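Local structure of Lmo0547 protein (Listeria monocytogenes, 4R9N) at residues I57-A67 / D93-L103; I184-E195 / I200-L209. The protein probably acts as a sugar-responsive transcriptional regulator of the SorC family, the part described here being its putative sugar-binding domain. All coordinates share one frame; numbering follows the deposited sequence.

Contact 1: residues I57-A67 / D93-L103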
loop_
_atom_site.group_PDB
_atom_site.type_symbol
_atom_site.label_atom_id
_atom_site.label_comp_id
_atom_site.label_asym_id
_atom_site.label_seq_id
_atom_site.Cartn_x
_atom_site.Cartn_y
_atom_site.Cartn_z
ATOM N N ILE A 57 -3.077 4.636 5.745
ATOM C CA ILE A 57 -1.941 4.767 4.862
ATOM C C ILE A 57 -0.912 3.692 5.222
ATOM O O ILE A 57 -0.612 3.461 6.400
ATOM C CB ILE A 57 -1.313 6.164 5.021
ATOM C CG1 ILE A 57 -2.330 7.262 4.791
ATOM C CG2 ILE A 57 -0.086 6.396 4.124
ATOM C CD1 ILE A 57 -2.830 7.491 3.414
ATOM N N SER A 58 -0.355 3.069 4.194
ATOM C CA SER A 58 0.761 2.173 4.375
ATOM C C SER A 58 2.101 2.911 4.329
ATOM O O SER A 58 2.232 4.014 4.859
ATOM C CB SER A 58 0.649 1.008 3.383
ATOM O OG SER A 58 1.528 -0.047 3.699
ATOM N N TRP A 59 3.114 2.307 3.717
ATOM C CA TRP A 59 4.439 2.868 3.669
ATOM C C TRP A 59 5.093 2.687 2.290
ATOM O O TRP A 59 4.544 2.031 1.393
ATOM C CB TRP A 59 5.244 2.123 4.749
ATOM C CG TRP A 59 5.786 0.875 4.244
ATOM C CD1 TRP A 59 5.105 -0.305 4.020
ATOM C CD2 TRP A 59 7.136 0.654 3.837
ATOM N NE1 TRP A 59 5.978 -1.242 3.462
ATOM C CE2 TRP A 59 7.223 -0.669 3.351
ATOM C CE3 TRP A 59 8.291 1.464 3.808
ATOM C CZ2 TRP A 59 8.414 -1.200 2.873
ATOM C CZ3 TRP A 59 9.478 0.921 3.339
ATOM C CH2 TRP A 59 9.521 -0.384 2.854
ATOM N N GLY A 60 6.278 3.230 2.136
ATOM C CA GLY A 60 7.093 2.925 0.956
ATOM C C GLY A 60 7.363 4.061 0.031
ATOM O O GLY A 60 6.826 5.127 0.171
ATOM N N LYS A 61 8.223 3.814 -0.958
ATOM C CA LYS A 61 8.626 4.867 -1.844
ATOM C C LYS A 61 7.492 5.447 -2.653
ATOM O O LYS A 61 7.463 6.650 -2.855
ATOM C CB LYS A 61 9.753 4.421 -2.810
ATOM C CG LYS A 61 11.068 4.142 -2.106
ATOM C CD LYS A 61 12.133 3.556 -3.052
ATOM C CE LYS A 61 13.453 3.536 -2.324
ATOM N NZ LYS A 61 14.550 3.009 -3.162
ATOM N N THR A 62 6.593 4.611 -3.167
ATOM C CA THR A 62 5.524 5.107 -3.988
ATOM C C THR A 62 4.515 5.996 -3.193
ATOM O O THR A 62 4.109 7.105 -3.600
ATOM C CB THR A 62 4.790 3.924 -4.671
ATOM O OG1 THR A 62 5.708 3.155 -5.484
ATOM C CG2 THR A 62 3.768 4.432 -5.530
ATOM N N ILE A 63 4.139 5.522 -2.043
ATOM C CA ILE A 63 3.291 6.329 -1.147
ATOM C C ILE A 63 4.008 7.623 -0.665
ATOM O O ILE A 63 3.360 8.643 -0.514
ATOM C CB ILE A 63 2.813 5.463 0.005
ATOM C CG1 ILE A 63 1.838 4.409 -0.588
ATOM C CG2 ILE A 63 2.031 6.282 1.030
ATOM C CD1 ILE A 63 1.606 3.332 0.360
ATOM N N ARG A 64 5.315 7.547 -0.398
ATOM C CA ARG A 64 6.081 8.761 -0.054
ATOM C C ARG A 64 5.965 9.831 -1.176
ATOM O O ARG A 64 5.680 11.001 -0.925
ATOM C CB ARG A 64 7.500 8.398 0.276
ATOM C CG ARG A 64 8.375 9.608 0.514
ATOM C CD ARG A 64 8.105 10.093 1.930
ATOM N NE ARG A 64 7.250 11.220 1.923
ATOM C CZ ARG A 64 6.840 11.875 2.990
ATOM N NH1 ARG A 64 6.117 12.963 2.772
ATOM N NH2 ARG A 64 7.119 11.454 4.227
ATOM N N LYS A 65 6.148 9.410 -2.431
ATOM C CA LYS A 65 5.960 10.298 -3.548
ATOM C C LYS A 65 4.533 10.887 -3.628
ATOM O O LYS A 65 4.333 12.083 -3.852
ATOM C CB LYS A 65 6.379 9.586 -4.848
ATOM C CG LYS A 65 7.886 9.439 -4.987
ATOM C CD LYS A 65 8.301 8.546 -6.152
ATOM C CE LYS A 65 9.840 8.411 -6.248
ATOM N NZ LYS A 65 10.461 9.744 -6.517
ATOM N N PHE A 66 3.544 10.030 -3.484
ATOM C CA PHE A 66 2.134 10.461 -3.404
ATOM C C PHE A 66 1.974 11.542 -2.377
ATOM O O PHE A 66 1.366 12.587 -2.615
ATOM C CB PHE A 66 1.263 9.251 -3.105
ATOM C CG PHE A 66 -0.137 9.562 -2.695
ATOM C CD1 PHE A 66 -1.116 9.871 -3.636
ATOM C CD2 PHE A 66 -0.494 9.515 -1.363
ATOM C CE1 PHE A 66 -2.418 10.114 -3.236
ATOM C CE2 PHE A 66 -1.782 9.773 -0.972
ATOM C CZ PHE A 66 -2.739 10.087 -1.923
ATOM N N ALA A 67 2.482 11.283 -1.193
ATOM C CA ALA A 67 2.374 12.290 -0.118
ATOM C C ALA A 67 3.092 13.606 -0.418
ATOM O O ALA A 67 2.602 14.658 -0.103
ATOM C CB ALA A 67 2.818 11.687 1.210
ATOM N N ASP A 93 11.250 8.449 7.099
ATOM C CA ASP A 93 11.149 9.093 5.783
ATOM C C ASP A 93 10.032 8.399 4.928
ATOM O O ASP A 93 8.989 9.000 4.596
ATOM C CB ASP A 93 12.513 9.055 5.065
ATOM C CG ASP A 93 12.613 10.081 3.928
ATOM O OD1 ASP A 93 11.659 10.202 3.119
ATOM O OD2 ASP A 93 13.662 10.776 3.840
ATOM N N LEU A 94 10.279 7.133 4.650
ATOM C CA LEU A 94 9.346 6.182 4.015
ATOM C C LEU A 94 8.332 5.517 4.984
ATOM O O LEU A 94 7.447 4.777 4.517
ATOM C CB LEU A 94 10.159 5.041 3.378
ATOM C CG LEU A 94 11.176 5.353 2.293
ATOM C CD1 LEU A 94 11.644 4.041 1.654
ATOM C CD2 LEU A 94 10.649 6.284 1.198
ATOM N N HIS A 95 8.518 5.714 6.289
ATOM C CA HIS A 95 7.679 5.136 7.351
ATOM C C HIS A 95 6.333 5.731 7.398
ATOM O O HIS A 95 6.185 6.952 7.204
ATOM C CB HIS A 95 8.331 5.388 8.715
ATOM C CG HIS A 95 9.611 4.650 8.894
ATOM N ND1 HIS A 95 10.222 4.507 10.123
ATOM C CD2 HIS A 95 10.398 4.013 8.000
ATOM C CE1 HIS A 95 11.328 3.796 9.978
ATOM N NE2 HIS A 95 11.450 3.474 8.702
ATOM N N SER A 96 5.371 4.861 7.602
ATOM C CA SER A 96 3.954 5.199 7.642
ATOM C C SER A 96 3.710 6.395 8.583
ATOM O O SER A 96 3.008 7.308 8.227
ATOM C CB SER A 96 3.182 4.011 8.153
ATOM O OG SER A 96 1.799 4.119 7.895
ATOM N N ASN A 97 4.330 6.402 9.757
ATOM C CA ASN A 97 4.078 7.492 10.715
ATOM C C ASN A 97 4.412 8.876 10.215
ATOM O O ASN A 97 3.639 9.810 10.432
ATOM C CB ASN A 97 4.841 7.286 12.037
ATOM C CG ASN A 97 4.220 6.198 12.899
ATOM O OD1 ASN A 97 3.016 6.186 13.125
ATOM N ND2 ASN A 97 5.061 5.344 13.473
ATOM N N GLN A 98 5.570 9.018 9.583
ATOM C CA GLN A 98 6.018 10.266 9.035
ATOM C C GLN A 98 5.167 10.664 7.813
ATOM O O GLN A 98 4.838 11.849 7.659
ATOM C CB GLN A 98 7.454 10.189 8.571
ATOM C CG GLN A 98 7.986 11.517 8.030
ATOM C CD GLN A 98 8.200 12.570 9.112
ATOM O OE1 GLN A 98 8.739 12.277 10.191
ATOM N NE2 GLN A 98 7.773 13.803 8.839
ATOM N N ILE A 99 4.811 9.682 6.959
ATOM C CA ILE A 99 3.913 9.963 5.847
ATOM C C ILE A 99 2.536 10.519 6.330
ATOM O O ILE A 99 1.986 11.504 5.811
ATOM C CB ILE A 99 3.739 8.730 4.926
ATOM C CG1 ILE A 99 5.063 8.404 4.203
ATOM C CG2 ILE A 99 2.654 8.976 3.904
ATOM C CD1 ILE A 99 5.099 6.991 3.666
ATOM N N CYS A 100 1.984 9.832 7.329
ATOM C CA CYS A 100 0.706 10.218 7.906
ATOM C C CYS A 100 0.775 11.617 8.489
ATOM O O CYS A 100 -0.179 12.407 8.335
ATOM C CB CYS A 100 0.196 9.230 8.973
ATOM S SG CYS A 100 -0.352 7.684 8.268
ATOM N N TYR A 101 1.848 11.921 9.194
ATOM C CA TYR A 101 2.023 13.240 9.770
ATOM C C TYR A 101 2.091 14.307 8.654
ATOM O O TYR A 101 1.450 15.353 8.747
ATOM C CB TYR A 101 3.259 13.290 10.638
ATOM C CG TYR A 101 3.351 14.613 11.382
ATOM C CD1 TYR A 101 4.190 15.611 10.937
ATOM C CD2 TYR A 101 2.586 14.846 12.501
ATOM C CE1 TYR A 101 4.252 16.834 11.578
ATOM C CE2 TYR A 101 2.668 16.063 13.177
ATOM C CZ TYR A 101 3.496 17.048 12.680
ATOM O OH TYR A 101 3.639 18.266 13.311
ATOM N N ASP A 102 2.886 14.057 7.615
ATOM C CA ASP A 102 2.998 15.000 6.536
ATOM C C ASP A 102 1.640 15.252 5.845
ATOM O O ASP A 102 1.349 16.427 5.449
ATOM C CB ASP A 102 4.041 14.576 5.516
ATOM C CG ASP A 102 5.457 14.567 6.066
ATOM O OD1 ASP A 102 5.752 15.245 7.086
ATOM O OD2 ASP A 102 6.307 13.874 5.453
ATOM N N LEU A 103 0.845 14.196 5.610
ATOM C CA LEU A 103 -0.512 14.374 5.084
ATOM C C LEU A 103 -1.399 15.160 6.075
ATOM O O LEU A 103 -2.174 16.041 5.660
ATOM C CB LEU A 103 -1.181 13.027 4.755
ATOM C CG LEU A 103 -0.569 12.289 3.550
ATOM C CD1 LEU A 103 -1.091 10.858 3.512
ATOM C CD2 LEU A 103 -0.859 13.051 2.264
#
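Ile99 lays its two branches over different parts of 57-67: CG2 sits 3.8 Å from Ile57 CG2 and equally near Ala67 CB, while both CG2 and CD1 border Ile63 CG2. Ile99 CG1 lies over one face of the Arg64 guanidinium, on the NH2 side. Further along the helix, Leu103 CD1 meets Ile57 CD1 tip to tip at 3.8 Å, and Cys100 SG, in one of its two modelled positions, rests on Ile57 CB.

Arg64 carries the polar side. Its chain, bent at chi2 and chi3, brings NH1 and NH2 end-on to a single oxygen, Asp102 OD2, each at 2.8 Å. The guanidinium and carboxylate planes are well tilted from each other, and both N-H angles are only 138°, as expected when two donors share one acceptor. NH2 also gives a nearly straight bond to Asp93 O (3.1 Å, 173°), while Asn68 takes a further bond from NH1; the group is thus fixed in rotation. Gln98 NE2 holds the other carboxylate oxygen, Asp102 OD1, at 3.0 Å.

At the helix starts, Gly60 N donates to Leu94 O at 3.1 Å. Helices 61-67 and 96-103, whose axes approach to 10.0 Å at 15°, are near-parallel neighbours that follow strands 54-57 and 79-82, packing characteristic of a Rossmann-like alpha/beta domain.

Contact 2: residues I184-E195 / I200-L209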
loop_
_atom_site.group_PDB
_atom_site.type_symbol
_atom_site.label_atom_id
_atom_site.label_comp_id
_atom_site.label_asym_id
_atom_site.label_seq_id
_atom_site.Cartn_x
_atom_site.Cartn_y
_atom_site.Cartn_z
ATOM N N ILE A 184 2.074 -6.584 0.377
ATOM C CA ILE A 184 1.259 -5.367 0.578
ATOM C C ILE A 184 1.316 -5.145 2.094
ATOM O O ILE A 184 1.063 -6.098 2.866
ATOM C CB ILE A 184 -0.230 -5.542 0.097
ATOM C CG1 ILE A 184 -0.299 -5.547 -1.433
ATOM C CG2 ILE A 184 -1.090 -4.416 0.646
ATOM C CD1 ILE A 184 -1.672 -5.922 -1.974
ATOM N N ASN A 185 1.706 -3.943 2.524
ATOM C CA ASN A 185 1.734 -3.584 3.946
ATOM C C ASN A 185 2.604 -4.589 4.730
ATOM O O ASN A 185 2.282 -4.938 5.849
ATOM C CB ASN A 185 0.310 -3.489 4.520
ATOM C CG ASN A 185 0.235 -2.610 5.741
ATOM O OD1 ASN A 185 0.821 -1.495 5.758
ATOM N ND2 ASN A 185 -0.494 -3.072 6.759
ATOM N N SER A 186 3.738 -4.956 4.111
ATOM C CA SER A 186 4.688 -5.907 4.657
ATOM C C SER A 186 4.086 -7.278 5.008
ATOM O O SER A 186 4.616 -7.986 5.888
ATOM C CB SER A 186 5.374 -5.374 5.914
ATOM O OG SER A 186 6.451 -6.217 6.323
ATOM N N ARG A 187 3.015 -7.662 4.333
ATOM C CA ARG A 187 2.481 -9.021 4.423
ATOM C C ARG A 187 2.718 -9.692 3.045
ATOM O O ARG A 187 2.313 -9.139 2.029
ATOM C CB ARG A 187 1.006 -9.036 4.738
ATOM C CG ARG A 187 0.642 -8.389 6.025
ATOM C CD ARG A 187 1.318 -9.013 7.246
ATOM N NE ARG A 187 0.821 -8.420 8.477
ATOM C CZ ARG A 187 0.137 -9.054 9.435
ATOM N NH1 ARG A 187 -0.209 -10.367 9.346
ATOM N NH2 ARG A 187 -0.237 -8.346 10.474
ATOM N N PHE A 188 3.388 -10.840 3.065
ATOM C CA PHE A 188 3.910 -11.567 1.888
ATOM C C PHE A 188 2.944 -12.638 1.503
ATOM O O PHE A 188 2.597 -13.466 2.345
ATOM C CB PHE A 188 5.250 -12.150 2.299
ATOM C CG PHE A 188 6.253 -11.094 2.516
ATOM C CD1 PHE A 188 6.939 -10.545 1.439
ATOM C CD2 PHE A 188 6.494 -10.580 3.798
ATOM C CE1 PHE A 188 7.853 -9.520 1.610
ATOM C CE2 PHE A 188 7.388 -9.543 3.958
ATOM C CZ PHE A 188 8.070 -9.025 2.876
ATOM N N PHE A 189 2.451 -12.600 0.274
ATOM C CA PHE A 189 1.398 -13.478 -0.170
ATOM C C PHE A 189 1.836 -14.348 -1.337
ATOM O O PHE A 189 2.749 -14.045 -2.095
ATOM C CB PHE A 189 0.106 -12.697 -0.521
ATOM C CG PHE A 189 0.312 -11.600 -1.524
ATOM C CD1 PHE A 189 0.605 -10.290 -1.096
ATOM C CD2 PHE A 189 0.219 -11.847 -2.879
ATOM C CE1 PHE A 189 0.720 -9.232 -2.031
ATOM C CE2 PHE A 189 0.371 -10.812 -3.814
ATOM C CZ PHE A 189 0.594 -9.478 -3.385
ATOM N N THR A 190 1.205 -15.504 -1.391
ATOM C CA THR A 190 1.329 -16.447 -2.476
ATOM C C THR A 190 0.439 -16.062 -3.654
ATOM O O THR A 190 -0.273 -15.073 -3.597
ATOM C CB THR A 190 0.975 -17.861 -1.977
ATOM O OG1 THR A 190 -0.251 -17.824 -1.247
ATOM C CG2 THR A 190 2.078 -18.363 -1.022
ATOM N N ALA A 191 0.465 -16.874 -4.716
ATOM C CA ALA A 191 -0.275 -16.583 -5.926
ATOM C C ALA A 191 -1.776 -16.441 -5.697
ATOM O O ALA A 191 -2.465 -15.786 -6.466
ATOM C CB ALA A 191 -0.005 -17.654 -6.974
ATOM N N ASP A 192 -2.306 -17.053 -4.676
ATOM C CA ASP A 192 -3.736 -16.951 -4.417
ATOM C C ASP A 192 -4.090 -15.728 -3.616
ATOM O O ASP A 192 -5.209 -15.591 -3.157
ATOM C CB ASP A 192 -4.253 -18.226 -3.734
ATOM C CG ASP A 192 -3.578 -18.517 -2.426
ATOM O OD1 ASP A 192 -2.695 -17.718 -2.007
ATOM O OD2 ASP A 192 -3.938 -19.577 -1.821
ATOM N N GLY A 193 -3.098 -14.862 -3.370
ATOM C CA GLY A 193 -3.292 -13.660 -2.578
ATOM C C GLY A 193 -3.421 -13.883 -1.098
ATOM O O GLY A 193 -3.834 -12.975 -0.396
ATOM N N LYS A 194 -3.090 -15.063 -0.585
ATOM C CA LYS A 194 -3.196 -15.297 0.852
ATOM C C LYS A 194 -1.825 -15.195 1.479
ATOM O O LYS A 194 -0.837 -15.483 0.819
ATOM C CB LYS A 194 -3.830 -16.630 1.161
ATOM C CG LYS A 194 -5.228 -16.743 0.544
ATOM C CD LYS A 194 -5.972 -17.983 1.019
ATOM C CE LYS A 194 -7.481 -17.817 0.820
ATOM N NZ LYS A 194 -7.841 -17.478 -0.590
ATOM N N GLU A 195 -1.777 -14.786 2.743
ATOM C CA GLU A 195 -0.482 -14.633 3.416
ATOM C C GLU A 195 0.185 -15.982 3.463
ATOM O O GLU A 195 -0.461 -16.974 3.856
ATOM C CB GLU A 195 -0.631 -14.120 4.853
ATOM C CG GLU A 195 -1.096 -12.690 4.862
ATOM C CD GLU A 195 -0.934 -11.959 6.178
ATOM O OE1 GLU A 195 0.030 -12.242 6.943
ATOM O OE2 GLU A 195 -1.780 -11.055 6.417
ATOM N N ILE A 200 8.060 -14.207 9.121
ATOM C CA ILE A 200 7.932 -12.772 8.915
ATOM C C ILE A 200 6.464 -12.289 9.081
ATOM O O ILE A 200 6.215 -11.323 9.786
ATOM C CB ILE A 200 8.538 -12.287 7.559
ATOM C CG1 ILE A 200 10.087 -12.372 7.611
ATOM C CG2 ILE A 200 8.122 -10.849 7.291
ATOM C CD1 ILE A 200 10.801 -11.742 6.426
ATOM N N ASN A 201 5.510 -12.945 8.447
ATOM C CA ASN A 201 4.104 -12.510 8.482
ATOM C C ASN A 201 3.529 -12.495 9.883
ATOM O O ASN A 201 2.649 -11.671 10.171
ATOM C CB ASN A 201 3.173 -13.319 7.563
ATOM C CG ASN A 201 3.366 -12.980 6.081
ATOM O OD1 ASN A 201 3.894 -11.887 5.748
ATOM N ND2 ASN A 201 3.072 -13.949 5.198
ATOM N N THR A 202 4.000 -13.393 10.749
ATOM C CA THR A 202 3.472 -13.436 12.093
ATOM C C THR A 202 4.181 -12.463 13.042
ATOM O O THR A 202 3.837 -12.380 14.242
ATOM C CB THR A 202 3.581 -14.859 12.687
ATOM O OG1 THR A 202 4.954 -15.230 12.722
ATOM C CG2 THR A 202 2.767 -15.861 11.867
ATOM N N HIS A 203 5.215 -11.771 12.578
ATOM C CA HIS A 203 5.979 -10.858 13.402
ATOM C C HIS A 203 5.824 -9.378 12.991
ATOM O O HIS A 203 6.515 -8.495 13.469
ATOM C CB HIS A 203 7.442 -11.319 13.454
ATOM C CG HIS A 203 7.633 -12.581 14.264
ATOM N ND1 HIS A 203 7.257 -13.833 13.800
ATOM C CD2 HIS A 203 8.088 -12.777 15.512
ATOM C CE1 HIS A 203 7.495 -14.746 14.736
ATOM N NE2 HIS A 203 8.042 -14.136 15.766
ATOM N N VAL A 204 4.867 -9.086 12.111
ATOM C CA VAL A 204 4.667 -7.734 11.644
ATOM C C VAL A 204 3.585 -7.050 12.508
ATOM O O VAL A 204 2.524 -7.638 12.757
ATOM C CB VAL A 204 4.250 -7.762 10.152
ATOM C CG1 VAL A 204 3.767 -6.382 9.698
ATOM C CG2 VAL A 204 5.427 -8.169 9.279
ATOM N N ILE A 205 3.842 -5.813 12.920
ATOM C CA ILE A 205 2.842 -5.026 13.620
ATOM C C ILE A 205 2.197 -4.119 12.586
ATOM O O ILE A 205 2.754 -3.124 12.195
ATOM C CB ILE A 205 3.459 -4.223 14.785
ATOM C CG1 ILE A 205 4.134 -5.221 15.783
ATOM C CG2 ILE A 205 2.358 -3.411 15.481
ATOM C CD1 ILE A 205 4.734 -4.619 17.000
ATOM N N GLY A 206 0.986 -4.474 12.169
ATOM C CA GLY A 206 0.222 -3.694 11.234
ATOM C C GLY A 206 -0.944 -4.560 10.759
ATOM O O GLY A 206 -1.070 -5.736 11.128
ATOM N N LEU A 207 -1.754 -3.970 9.897
ATOM C CA LEU A 207 -2.934 -4.604 9.349
ATOM C C LEU A 207 -2.590 -5.798 8.503
ATOM O O LEU A 207 -1.675 -5.715 7.664
ATOM C CB LEU A 207 -3.608 -3.554 8.456
ATOM C CG LEU A 207 -5.053 -3.606 8.077
ATOM C CD1 LEU A 207 -5.840 -2.848 9.120
ATOM C CD2 LEU A 207 -5.269 -2.913 6.740
ATOM N N SER A 208 -3.308 -6.908 8.675
ATOM C CA SER A 208 -3.156 -8.128 7.903
ATOM C C SER A 208 -3.899 -8.066 6.574
ATOM O O SER A 208 -4.744 -7.171 6.337
ATOM C CB SER A 208 -3.686 -9.311 8.719
ATOM O OG SER A 208 -5.114 -9.203 8.721
ATOM N N LEU A 209 -3.601 -8.984 5.652
ATOM C CA LEU A 209 -4.311 -8.985 4.356
ATOM C C LEU A 209 -5.798 -9.240 4.503
ATOM O O LEU A 209 -6.623 -8.625 3.787
ATOM C CB LEU A 209 -3.725 -9.988 3.354
ATOM C CG LEU A 209 -2.276 -9.664 3.035
ATOM C CD1 LEU A 209 -1.703 -10.661 2.061
ATOM C CD2 LEU A 209 -2.084 -8.262 2.501
HETATM O O HOH W 1 0.978 -5.667 8.371
#
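Arg187 threads its guanidinium between the two ends of 200-209: Asn201 O lies over one face, and Ser208 covers the opposite one, its CA 3.7 Å above the centre of the group. Around the rim, NH1 forms a salt bridge with Glu195 OE1 (3.1 Å), using that oxygen's syn lone pair close to the guanidinium plane. NH2 reaches Gly206 O at 2.8 Å, but from above the carbonyl plane and with a bent N-H angle of 132°. On the remaining edge NE donates to a water, which in turn donates to Asn185 O and Leu207 O. All three nitrogens are therefore engaged, and the chain, bent at chi2, runs past the Val204 side chain in the opposite direction.

Asn201 reads the strand like a backbone. Its OD1 accepts from Phe188 N (2.9 Å, 175°), and its ND2 donates in return to Phe188 O on an in-plane lone pair. The amide and the Phe188 ring planes are tilted 20° apart, with OD1 at the ring edge.

Strands 180-184 and 187-190 form a two-stranded antiparallel hairpin, closed by a type I' turn from Ile184 to Arg187 and separate from the central parallel sheet; the 200-209 segment wraps its side.

Behind Arg187, Glu195 is itself held: OE2 accepts from Leu209 N at 2.9 Å, at the start of helix 209-213, and its CG packs 3.5 Å from Leu209 CD1. Leu209 also covers Arg187 CB and Phe189 CB. At the turn, Asn185 ND2 bonds Leu207 O in plane (3.0 Å), while Asn185 OD1 probably pairs with Ser58, and Ser186 OG bonds Tyr166 OH.

Overall arrangement
Contact 1 joins two helices that flank the central parallel sheet, and is partly buried: an aliphatic seam lies against the strands, with one salt bridge at the margin and three of its touching residues exposed. Contact 2 is buried although it is built on a separate two-stranded hairpin, and it adds a bridging water and a backbone-mimicking amide to its direct bonds. Each has one arginine paired with a carboxylate, but Arg64 spends two nitrogens on one oxygen, whereas Arg187 spreads its three over different acceptors. Their centres lie about 19 Å apart, yet they touch where Ser58 OG and Asn185 OD1, 2.6 Å apart, probably share a hydrogen bond, joining sheet end to hairpin turn.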